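Local structure of 3-ketosteroid-delta4-5alpha-dehydrogenase (4AT2) at residues 66-76 with 217-225; 379-388 with 433-443. The protein probably introduces, as an FAD-dependent oxidoreductase, the 4,5 double bond into 5alpha-3-ketosteroids during steroid catabolism. All coordinates share one frame; numbering follows the deposited sequence.

Interaction 1. Residues 66-76 with 217-225; sequences DVLVLERTSGW and VRAEYDMRV. With FAD (flavin-adenine dinucleotide), chain D.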
loop_
_atom_site.group_PDB
_atom_site.type_symbol
_atom_site.label_atom_id
_atom_site.label_comp_id
_atom_site.label_asym_id
_atom_site.label_seq_id
_atom_site.Cartn_x
_atom_site.Cartn_y
_atom_site.Cartn_z
ATOM N N ASP A 66 21.318 15.815 29.711
ATOM C CA ASP A 66 22.522 15.042 29.428
ATOM C C ASP A 66 22.168 14.096 28.276
ATOM O O ASP A 66 21.292 13.248 28.420
ATOM C CB ASP A 66 22.931 14.286 30.709
ATOM C CG ASP A 66 23.996 13.210 30.484
ATOM O OD1 ASP A 66 24.846 13.325 29.581
ATOM O OD2 ASP A 66 23.992 12.233 31.271
ATOM N N VAL A 67 22.822 14.279 27.132
ATOM C CA VAL A 67 22.457 13.545 25.907
ATOM C C VAL A 67 23.526 12.550 25.476
ATOM O O VAL A 67 24.712 12.897 25.387
ATOM C CB VAL A 67 22.207 14.516 24.724
ATOM C CG1 VAL A 67 21.720 13.759 23.490
ATOM C CG2 VAL A 67 21.185 15.574 25.103
ATOM N N LEU A 68 23.099 11.321 25.197
ATOM C CA LEU A 68 23.984 10.295 24.659
ATOM C C LEU A 68 23.412 9.716 23.369
ATOM O O LEU A 68 22.307 9.189 23.366
ATOM C CB LEU A 68 24.217 9.181 25.692
ATOM C CG LEU A 68 25.010 7.938 25.267
ATOM C CD1 LEU A 68 26.423 8.317 24.823
ATOM C CD2 LEU A 68 25.041 6.911 26.400
ATOM N N VAL A 69 24.183 9.822 22.286
ATOM C CA VAL A 69 23.798 9.251 20.999
ATOM C C VAL A 69 24.460 7.887 20.866
ATOM O O VAL A 69 25.645 7.749 21.144
ATOM C CB VAL A 69 24.234 10.159 19.825
ATOM C CG1 VAL A 69 23.781 9.573 18.487
ATOM C CG2 VAL A 69 23.642 11.549 19.981
ATOM N N LEU A 70 23.683 6.890 20.447
ATOM C CA LEU A 70 24.194 5.540 20.227
ATOM C C LEU A 70 24.170 5.254 18.727
ATOM O O LEU A 70 23.104 5.259 18.103
ATOM C CB LEU A 70 23.313 4.534 20.966
ATOM C CG LEU A 70 23.025 4.793 22.440
ATOM C CD1 LEU A 70 22.043 3.740 22.911
ATOM C CD2 LEU A 70 24.303 4.723 23.270
ATOM N N GLU A 71 25.344 5.021 18.143
ATOM C CA GLU A 71 25.438 4.850 16.696
ATOM C C GLU A 71 26.002 3.480 16.365
ATOM O O GLU A 71 27.031 3.080 16.919
ATOM C CB GLU A 71 26.306 5.962 16.087
ATOM C CG GLU A 71 26.773 5.730 14.654
ATOM C CD GLU A 71 25.641 5.470 13.677
ATOM O OE1 GLU A 71 24.559 6.094 13.809
ATOM O OE2 GLU A 71 25.837 4.628 12.767
ATOM N N ARG A 72 25.328 2.770 15.461
ATOM C CA ARG A 72 25.677 1.381 15.127
ATOM C C ARG A 72 27.007 1.245 14.383
ATOM O O ARG A 72 27.766 0.293 14.610
ATOM C CB ARG A 72 24.539 0.769 14.305
ATOM C CG ARG A 72 24.804 -0.606 13.737
ATOM C CD ARG A 72 23.532 -1.084 13.063
ATOM N NE ARG A 72 23.677 -2.418 12.495
ATOM C CZ ARG A 72 22.676 -3.096 11.939
ATOM N NH1 ARG A 72 21.456 -2.566 11.887
ATOM N NH2 ARG A 72 22.892 -4.304 11.444
ATOM N N THR A 73 27.287 2.181 13.485
ATOM C CA THR A 73 28.543 2.138 12.723
ATOM C C THR A 73 29.647 2.845 13.502
ATOM O O THR A 73 29.470 3.193 14.663
ATOM C CB THR A 73 28.398 2.774 11.321
ATOM O OG1 THR A 73 28.288 4.193 11.457
ATOM C CG2 THR A 73 27.168 2.236 10.583
ATOM N N SER A 74 30.792 3.057 12.858
ATOM C CA SER A 74 31.938 3.666 13.534
ATOM C C SER A 74 31.924 5.199 13.502
ATOM O O SER A 74 32.786 5.840 14.101
ATOM C CB SER A 74 33.245 3.142 12.934
ATOM O OG SER A 74 33.310 3.486 11.566
ATOM N N GLY A 75 30.946 5.786 12.815
ATOM C CA GLY A 75 30.873 7.236 12.706
ATOM C C GLY A 75 29.490 7.781 12.415
ATOM O O GLY A 75 28.555 7.025 12.126
ATOM N N TRP A 76 29.361 9.104 12.500
ATOM C CA TRP A 76 28.070 9.754 12.260
ATOM C C TRP A 76 27.775 9.951 10.803
ATOM O O TRP A 76 28.662 9.841 9.957
ATOM C CB TRP A 76 27.964 11.078 13.014
ATOM C CG TRP A 76 29.088 12.060 12.757
ATOM C CD1 TRP A 76 30.194 12.305 13.566
ATOM C CD2 TRP A 76 29.240 12.982 11.618
ATOM N NE1 TRP A 76 30.995 13.279 13.026
ATOM C CE2 TRP A 76 30.479 13.732 11.860
ATOM C CE3 TRP A 76 28.499 13.259 10.471
ATOM C CZ2 TRP A 76 30.942 14.700 10.976
ATOM C CZ3 TRP A 76 28.977 14.240 9.587
ATOM C CH2 TRP A 76 30.175 14.938 9.834
ATOM N N VAL A 217 27.015 17.113 23.653
ATOM C CA VAL A 217 26.387 15.835 23.300
ATOM C C VAL A 217 27.462 14.745 23.255
ATOM O O VAL A 217 28.534 14.951 22.688
ATOM C CB VAL A 217 25.646 15.911 21.948
ATOM C CG1 VAL A 217 25.201 14.525 21.495
ATOM C CG2 VAL A 217 24.443 16.839 22.070
ATOM N N ARG A 218 27.176 13.613 23.894
ATOM C CA ARG A 218 28.086 12.465 23.947
ATOM C C ARG A 218 27.686 11.459 22.873
ATOM O O ARG A 218 26.503 11.356 22.533
ATOM C CB ARG A 218 27.988 11.807 25.325
ATOM C CG ARG A 218 28.202 12.760 26.499
ATOM C CD ARG A 218 27.468 12.283 27.752
ATOM N NE ARG A 218 27.805 10.898 28.035
ATOM C CZ ARG A 218 27.098 10.070 28.801
ATOM N NH1 ARG A 218 25.968 10.455 29.387
ATOM N NH2 ARG A 218 27.533 8.833 28.958
ATOM N N ALA A 219 28.665 10.726 22.332
ATOM C CA ALA A 219 28.389 9.681 21.338
ATOM C C ALA A 219 29.152 8.390 21.639
ATOM O O ALA A 219 30.328 8.427 22.019
ATOM C CB ALA A 219 28.701 10.173 19.928
ATOM N N GLU A 220 28.473 7.258 21.477
ATOM C CA GLU A 220 29.101 5.941 21.557
ATOM C C GLU A 220 28.861 5.203 20.250
ATOM O O GLU A 220 27.738 5.193 19.737
ATOM C CB GLU A 220 28.549 5.128 22.737
ATOM C CG GLU A 220 29.088 5.529 24.108
ATOM C CD GLU A 220 30.572 5.220 24.285
ATOM O OE1 GLU A 220 31.073 4.242 23.698
ATOM O OE2 GLU A 220 31.239 5.966 25.028
ATOM N N TYR A 221 29.918 4.595 19.716
ATOM C CA TYR A 221 29.876 3.945 18.400
ATOM C C TYR A 221 29.893 2.423 18.525
ATOM O O TYR A 221 30.038 1.892 19.626
ATOM C CB TYR A 221 31.018 4.478 17.517
ATOM C CG TYR A 221 30.818 5.939 17.178
ATOM C CD1 TYR A 221 29.907 6.320 16.191
ATOM C CD2 TYR A 221 31.498 6.940 17.876
ATOM C CE1 TYR A 221 29.693 7.654 15.892
ATOM C CE2 TYR A 221 31.291 8.279 17.575
ATOM C CZ TYR A 221 30.381 8.628 16.591
ATOM O OH TYR A 221 30.162 9.955 16.273
ATOM N N ASP A 222 29.717 1.730 17.401
ATOM C CA ASP A 222 29.499 0.282 17.381
ATOM C C ASP A 222 28.345 -0.147 18.289
ATOM O O ASP A 222 28.334 -1.267 18.805
ATOM C CB ASP A 222 30.778 -0.490 17.749
ATOM C CG ASP A 222 30.743 -1.931 17.264
ATOM O OD1 ASP A 222 30.283 -2.163 16.130
ATOM O OD2 ASP A 222 31.172 -2.837 18.015
ATOM N N MET A 223 27.377 0.751 18.484
ATOM C CA MET A 223 26.225 0.495 19.334
ATOM C C MET A 223 25.070 0.018 18.497
ATOM O O MET A 223 24.364 0.837 17.905
ATOM C CB MET A 223 25.781 1.786 20.018
ATOM C CG MET A 223 26.494 2.088 21.310
ATOM S SD MET A 223 25.831 1.122 22.684
ATOM C CE MET A 223 26.742 1.921 23.997
ATOM N N ARG A 224 24.875 -1.295 18.432
ATOM C CA ARG A 224 23.719 -1.823 17.737
ATOM C C ARG A 224 22.562 -1.996 18.716
ATOM O O ARG A 224 22.494 -2.979 19.438
ATOM C CB ARG A 224 24.040 -3.144 17.041
ATOM C CG ARG A 224 22.904 -3.602 16.124
ATOM C CD ARG A 224 23.211 -4.920 15.442
ATOM N NE ARG A 224 23.270 -6.023 16.400
ATOM C CZ ARG A 224 23.636 -7.265 16.095
ATOM N NH1 ARG A 224 23.980 -7.576 14.847
ATOM N NH2 ARG A 224 23.659 -8.197 17.037
ATOM N N VAL A 225 21.649 -1.033 18.742
ATOM C CA VAL A 225 20.528 -1.110 19.669
ATOM C C VAL A 225 19.637 -2.280 19.266
ATOM O O VAL A 225 19.374 -2.469 18.083
ATOM C CB VAL A 225 19.739 0.223 19.716
ATOM C CG1 VAL A 225 18.546 0.125 20.660
ATOM C CG2 VAL A 225 20.649 1.358 20.145
HETATM P PA FAD D . 20.038 8.060 8.743
HETATM O O1A FAD D . 20.502 9.400 8.323
HETATM O O2A FAD D . 20.397 6.895 7.921
HETATM O O5B FAD D . 20.549 7.812 10.240
HETATM C C5B FAD D . 20.206 6.614 10.945
HETATM C C4B FAD D . 21.419 6.179 11.786
HETATM O O4B FAD D . 20.946 5.075 12.587
HETATM C C3B FAD D . 22.523 5.628 10.874
HETATM O O3B FAD D . 23.775 6.284 11.194
HETATM C C2B FAD D . 22.551 4.129 11.195
HETATM O O2B FAD D . 23.904 3.609 11.098
HETATM C C1B FAD D . 22.039 4.104 12.634
HETATM N N9A FAD D . 21.448 2.811 13.041
HETATM C C8A FAD D . 20.766 1.927 12.303
HETATM N N7A FAD D . 20.415 0.912 13.089
HETATM C C5A FAD D . 20.867 1.163 14.333
HETATM C C6A FAD D . 20.808 0.496 15.511
HETATM N N6A FAD D . 20.173 -0.675 15.561
HETATM N N1A FAD D . 21.367 0.984 16.632
HETATM C C2A FAD D . 22.020 2.208 16.607
HETATM N N3A FAD D . 22.080 2.885 15.392
HETATM C C4A FAD D . 21.503 2.341 14.288
HETATM N N1 FAD D . 16.176 12.632 1.230
HETATM C C2 FAD D . 15.971 14.000 1.221
HETATM O O2 FAD D . 15.075 14.473 1.907
HETATM N N3 FAD D . 16.785 14.831 0.438
HETATM C C4 FAD D . 17.782 14.282 -0.369
HETATM O O4 FAD D . 18.469 15.043 -1.057
HETATM C C4X FAD D . 17.985 12.897 -0.365
HETATM N N5 FAD D . 18.929 12.327 -1.153
HETATM C C5X FAD D . 18.945 10.988 -1.305
HETATM C C6 FAD D . 19.735 10.402 -2.300
HETATM C C7 FAD D . 19.773 9.015 -2.457
HETATM C C7M FAD D . 20.586 8.480 -3.476
HETATM C C8 FAD D . 18.999 8.193 -1.611
HETATM C C8M FAD D . 18.995 6.786 -1.708
HETATM C C9 FAD D . 18.221 8.781 -0.610
HETATM C C9A FAD D . 18.173 10.176 -0.469
HETATM N N10 FAD D . 17.393 10.755 0.477
HETATM C C10 FAD D . 17.184 12.078 0.433
HETATM C "C1'" FAD D . 16.816 9.996 1.617
HETATM C "C2'" FAD D . 17.567 10.350 2.910
HETATM O "O2'" FAD D . 18.955 10.151 2.637
HETATM C "C3'" FAD D . 17.130 9.443 4.071
HETATM O "O3'" FAD D . 15.733 9.106 3.996
HETATM C "C4'" FAD D . 17.426 10.139 5.409
HETATM O "O4'" FAD D . 18.824 10.460 5.447
HETATM C "C5'" FAD D . 17.083 9.220 6.584
HETATM O "O5'" FAD D . 17.299 9.948 7.808
HETATM P P FAD D . 17.343 9.164 9.216
HETATM O O1P FAD D . 16.085 8.444 9.440
HETATM O O2P FAD D . 17.853 10.128 10.247
HETATM O O3P FAD D . 18.411 7.974 8.897
HETATM O O HOH W 1 27.372 -2.424 15.444
HETATM O O HOH W 2 30.724 -0.414 14.013
#

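Interaction 2. Residues 379-388 with 433-443; sequences VQPKWAAETV and TPVAALDLRGF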
loop_
_atom_site.group_PDB
_atom_site.type_symbol
_atom_site.label_atom_id
_atom_site.label_comp_id
_atom_site.label_asym_id
_atom_site.label_seq_id
_atom_site.Cartn_x
_atom_site.Cartn_y
_atom_site.Cartn_z
ATOM N N VAL A 379 21.060 7.990 -20.792
ATOM C CA VAL A 379 20.782 6.718 -21.459
ATOM C C VAL A 379 20.817 6.895 -22.969
ATOM O O VAL A 379 20.270 7.864 -23.497
ATOM C CB VAL A 379 19.406 6.169 -21.014
ATOM C CG1 VAL A 379 19.034 4.902 -21.774
ATOM C CG2 VAL A 379 19.387 5.918 -19.509
ATOM N N GLN A 380 21.506 5.982 -23.658
ATOM C CA GLN A 380 21.558 5.981 -25.115
ATOM C C GLN A 380 20.324 5.285 -25.675
ATOM O O GLN A 380 19.826 4.342 -25.068
ATOM C CB GLN A 380 22.820 5.261 -25.602
ATOM C CG GLN A 380 24.112 5.993 -25.259
ATOM C CD GLN A 380 24.313 7.266 -26.066
ATOM O OE1 GLN A 380 23.766 7.426 -27.165
ATOM N NE2 GLN A 380 25.103 8.186 -25.523
ATOM N N PRO A 381 19.831 5.740 -26.838
ATOM C CA PRO A 381 18.689 5.071 -27.458
ATOM C C PRO A 381 19.011 3.618 -27.799
ATOM O O PRO A 381 20.131 3.315 -28.251
ATOM C CB PRO A 381 18.484 5.856 -28.764
ATOM C CG PRO A 381 19.183 7.157 -28.553
ATOM C CD PRO A 381 20.361 6.812 -27.694
ATOM N N LYS A 382 18.037 2.732 -27.601
ATOM C CA LYS A 382 18.168 1.343 -28.046
ATOM C C LYS A 382 17.801 1.212 -29.522
ATOM O O LYS A 382 18.489 0.510 -30.281
ATOM C CB LYS A 382 17.304 0.406 -27.199
ATOM C CG LYS A 382 17.356 -1.045 -27.678
ATOM C CD LYS A 382 16.766 -2.026 -26.677
ATOM C CE LYS A 382 17.719 -2.302 -25.524
ATOM N NZ LYS A 382 17.094 -3.170 -24.484
ATOM N N TRP A 383 16.724 1.879 -29.924
ATOM C CA TRP A 383 16.271 1.835 -31.316
ATOM C C TRP A 383 16.278 3.193 -31.940
ATOM O O TRP A 383 16.032 4.194 -31.278
ATOM C CB TRP A 383 14.859 1.284 -31.427
ATOM C CG TRP A 383 14.606 -0.054 -30.783
ATOM C CD1 TRP A 383 14.768 -1.320 -31.346
ATOM C CD2 TRP A 383 14.075 -0.300 -29.438
ATOM N NE1 TRP A 383 14.396 -2.302 -30.459
ATOM C CE2 TRP A 383 13.979 -1.755 -29.293
ATOM C CE3 TRP A 383 13.699 0.517 -28.368
ATOM C CZ2 TRP A 383 13.506 -2.350 -28.126
ATOM C CZ3 TRP A 383 13.229 -0.096 -27.197
ATOM C CH2 TRP A 383 13.141 -1.493 -27.080
ATOM N N ALA A 384 16.550 3.241 -33.238
ATOM C CA ALA A 384 16.447 4.481 -33.991
ATOM C C ALA A 384 15.987 4.177 -35.400
ATOM O O ALA A 384 16.431 3.198 -36.015
ATOM C CB ALA A 384 17.771 5.229 -34.006
ATOM N N ALA A 385 15.103 5.025 -35.914
ATOM C CA ALA A 385 14.489 4.797 -37.210
ATOM C C ALA A 385 14.175 6.109 -37.900
ATOM O O ALA A 385 14.112 7.157 -37.260
ATOM C CB ALA A 385 13.217 3.971 -37.048
ATOM N N GLU A 386 13.959 6.037 -39.209
ATOM C CA GLU A 386 13.621 7.206 -40.010
ATOM C C GLU A 386 12.176 7.636 -39.781
ATOM O O GLU A 386 11.852 8.809 -39.948
ATOM C CB GLU A 386 13.829 6.909 -41.501
ATOM C CG GLU A 386 15.280 6.697 -41.916
ATOM C CD GLU A 386 16.148 7.915 -41.652
ATOM O OE1 GLU A 386 15.819 9.012 -42.161
ATOM O OE2 GLU A 386 17.159 7.782 -40.922
ATOM N N THR A 387 11.313 6.684 -39.420
ATOM C CA THR A 387 9.891 6.971 -39.227
ATOM C C THR A 387 9.368 6.353 -37.930
ATOM O O THR A 387 9.944 5.399 -37.403
ATOM C CB THR A 387 9.029 6.438 -40.395
ATOM O OG1 THR A 387 9.084 5.009 -40.413
ATOM C CG2 THR A 387 9.505 6.986 -41.770
ATOM N N VAL A 388 8.270 6.915 -37.416
ATOM C CA VAL A 388 7.581 6.352 -36.256
ATOM C C VAL A 388 7.029 4.964 -36.558
ATOM O O VAL A 388 7.089 4.067 -35.712
ATOM C CB VAL A 388 6.458 7.290 -35.771
ATOM C CG1 VAL A 388 5.708 6.699 -34.575
ATOM C CG2 VAL A 388 7.045 8.635 -35.385
ATOM N N THR A 433 11.704 13.728 -37.072
ATOM C CA THR A 433 12.416 12.541 -37.551
ATOM C C THR A 433 13.860 12.930 -37.905
ATOM O O THR A 433 14.127 14.102 -38.175
ATOM C CB THR A 433 11.723 11.923 -38.785
ATOM O OG1 THR A 433 11.643 12.905 -39.823
ATOM C CG2 THR A 433 10.315 11.401 -38.440
ATOM N N PRO A 434 14.814 11.978 -37.857
ATOM C CA PRO A 434 14.682 10.596 -37.412
ATOM C C PRO A 434 14.300 10.567 -35.943
ATOM O O PRO A 434 14.465 11.569 -35.226
ATOM C CB PRO A 434 16.088 10.003 -37.601
ATOM C CG PRO A 434 16.873 11.015 -38.348
ATOM C CD PRO A 434 16.223 12.341 -38.112
ATOM N N VAL A 435 13.770 9.430 -35.512
ATOM C CA VAL A 435 13.207 9.306 -34.182
ATOM C C VAL A 435 13.867 8.120 -33.494
ATOM O O VAL A 435 14.220 7.134 -34.148
ATOM C CB VAL A 435 11.647 9.214 -34.257
ATOM C CG1 VAL A 435 11.180 8.016 -35.088
ATOM C CG2 VAL A 435 11.002 9.268 -32.874
ATOM N N ALA A 436 14.058 8.234 -32.186
ATOM C CA ALA A 436 14.709 7.192 -31.394
ATOM C C ALA A 436 13.832 6.789 -30.211
ATOM O O ALA A 436 12.940 7.530 -29.810
ATOM C CB ALA A 436 16.053 7.689 -30.898
ATOM N N ALA A 437 14.084 5.606 -29.662
ATOM C CA ALA A 437 13.425 5.195 -28.428
ATOM C C ALA A 437 14.450 4.673 -27.440
ATOM O O ALA A 437 15.305 3.844 -27.780
ATOM C CB ALA A 437 12.353 4.150 -28.695
ATOM N N LEU A 438 14.372 5.173 -26.215
ATOM C CA LEU A 438 15.160 4.652 -25.109
ATOM C C LEU A 438 14.334 3.585 -24.409
ATOM O O LEU A 438 13.160 3.805 -24.114
ATOM C CB LEU A 438 15.472 5.760 -24.095
ATOM C CG LEU A 438 16.547 6.811 -24.393
ATOM C CD1 LEU A 438 16.243 7.610 -25.661
ATOM C CD2 LEU A 438 16.668 7.734 -23.177
ATOM N N ASP A 439 14.962 2.441 -24.139
ATOM C CA ASP A 439 14.327 1.367 -23.370
ATOM C C ASP A 439 14.473 1.649 -21.877
ATOM O O ASP A 439 15.561 1.516 -21.311
ATOM C CB ASP A 439 14.974 0.022 -23.723
ATOM C CG ASP A 439 14.235 -1.164 -23.134
ATOM O OD1 ASP A 439 13.312 -0.967 -22.312
ATOM O OD2 ASP A 439 14.597 -2.307 -23.498
ATOM N N LEU A 440 13.372 2.060 -21.254
ATOM C CA LEU A 440 13.380 2.442 -19.846
ATOM C C LEU A 440 12.505 1.489 -19.037
ATOM O O LEU A 440 11.924 1.866 -18.018
ATOM C CB LEU A 440 12.938 3.904 -19.678
ATOM C CG LEU A 440 13.798 4.928 -20.427
ATOM C CD1 LEU A 440 13.212 6.333 -20.318
ATOM C CD2 LEU A 440 15.215 4.915 -19.894
ATOM N N ARG A 441 12.405 0.249 -19.509
ATOM C CA ARG A 441 11.763 -0.814 -18.729
ATOM C C ARG A 441 12.676 -1.230 -17.583
ATOM O O ARG A 441 13.877 -1.414 -17.776
ATOM C CB ARG A 441 11.430 -2.004 -19.627
ATOM C CG ARG A 441 10.370 -1.660 -20.659
ATOM C CD ARG A 441 10.146 -2.788 -21.644
ATOM N NE ARG A 441 11.316 -3.025 -22.472
ATOM C CZ ARG A 441 11.314 -3.838 -23.525
ATOM N NH1 ARG A 441 10.200 -4.479 -23.861
ATOM N NH2 ARG A 441 12.419 -4.012 -24.238
ATOM N N GLY A 442 12.114 -1.343 -16.377
ATOM C CA GLY A 442 12.912 -1.727 -15.207
ATOM C C GLY A 442 13.953 -0.702 -14.786
ATOM O O GLY A 442 15.068 -1.054 -14.374
ATOM N N PHE A 443 13.579 0.575 -14.858
ATOM C CA PHE A 443 14.485 1.669 -14.525
ATOM C C PHE A 443 14.175 2.335 -13.185
ATOM O O PHE A 443 14.659 3.424 -12.897
ATOM C CB PHE A 443 14.487 2.714 -15.650
ATOM C CG PHE A 443 15.636 2.565 -16.602
ATOM C CD1 PHE A 443 15.779 1.406 -17.360
ATOM C CD2 PHE A 443 16.578 3.579 -16.730
ATOM C CE1 PHE A 443 16.844 1.259 -18.248
ATOM C CE2 PHE A 443 17.645 3.433 -17.609
ATOM C CZ PHE A 443 17.772 2.279 -18.363
HETATM O O HOH W 3 17.821 2.514 -24.322
HETATM O O HOH W 4 10.861 10.363 -42.057
#

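Interaction 1. Residues 66-76 with 217-225
Strands 67-70 and 218-220 run parallel, their axes 4.5 Å apart and 26° from alignment, stitched by backbone bonds R218 N to V67 O, V69 N to R218 O, E220 N to V69 O and E71 N to E220 O. Strand 218-220 is the outermost strand, within the chain, of the parallel sheet of the Rossmann-type FAD fold. L68 CD1 rests on R218 CB and E220 CG on one face of the sheet; on the other, V69 CG2 meets V217 CG1 at 3.7 Å. R218 bends at chi3 (52°), which brings NH1 back to the syn side of D66 OD1 at 3.1 Å, carboxylate and guanidinium nearly coplanar; NH1 also reaches E41 O. E71 lays CG against the edge of the Y221 ring, 3.5 Å from CD1, while S74 O sits over a face of that ring. The E71 chain bends at chi2 (56°), about CB-CG, and presents its carboxylate to the FAD ribose: OE1 accepts from O3B and OE2 from O2B, both at 2.7 Å. OE1 also takes Y49 N, and T73 N and OG1 approach OE2 from opposite faces of the carboxylate plane. With an alanine here, both ribose hydroxyls, Y49 N, T73 N and T73 OG1 would probably lose their acceptor. V225 N donates to adenine N1A at 2.9 Å, and V225 O accepts from N6A. One carboxylate accepting both ribose hydroxyls is the usual acidic grip after the second strand of a Rossmann-type FAD-binding fold; it fixes the ribose while V225 holds the adenine edge.

Interaction 2. Residues 379-388 with 433-443
A437 O accepts two backbone bonds, from K382 N at 3.0 Å and W383 N at 3.2 Å, forming a classic beta bulge where strand 383-385 edges an antiparallel sheet beside strand 435-439. Past the bulge the pairing is regular: A437 N returns to W383 O, and A385 and V435 exchange two bonds as a hydrogen-bonded pair, with A384 facing A436 in the non-hydrogen-bonded pair between. The W383 indole is packed from several directions. K382 CG lies over the centre of one face, W383 CE3 touches A437 CB at 3.9 Å and W383 CZ3 meets D439 CB, and R441 NH2 comes to the ring edge, in plane. The W383 side chain also touches L391 and D394 of helix 388-394. At the other side of the bulge P381 CB abuts A436 CB at 3.7 Å. V379 holds CG1 anti to its own N (chi1 175°), which leaves CG2 to meet F443 CE2 at 3.6 Å, while its CB packs on L438 CD2. Water 3 links Q380 O to D439 N where the strands no longer pair directly. The D439 carboxylate draws K382 and R441 together, so two cations share one anion and probably offset its charge. K382 NZ reaches the anti side of D439 OD2 at 2.8 Å; R441 NH2 meets OD2 from above the carboxylate plane, and R441 N and NE grip OD1 from opposite faces, the former closing an Asx turn.

In the fold
Interactions 1 and 2 lie on opposite sides of the chain's centre, their own centres 50 Å apart and their nearest atoms about 26 Å apart, so they do not touch; the cofactor and steroid lie between them. Interaction 1 belongs to the parallel sheet and holds the adenosine end of FAD, far from the flavin ring. Interaction 2 lies in a separate antiparallel sheet on the steroid side, and its approach to the active site is indirect: the F443 side chain is about 10 Å from the bound 4-androstene-3,17-dione and touches V314, a residue of the steroid pocket. One contact thus serves cofactor binding directly, whereas the other is structural packing at some distance from the pocket.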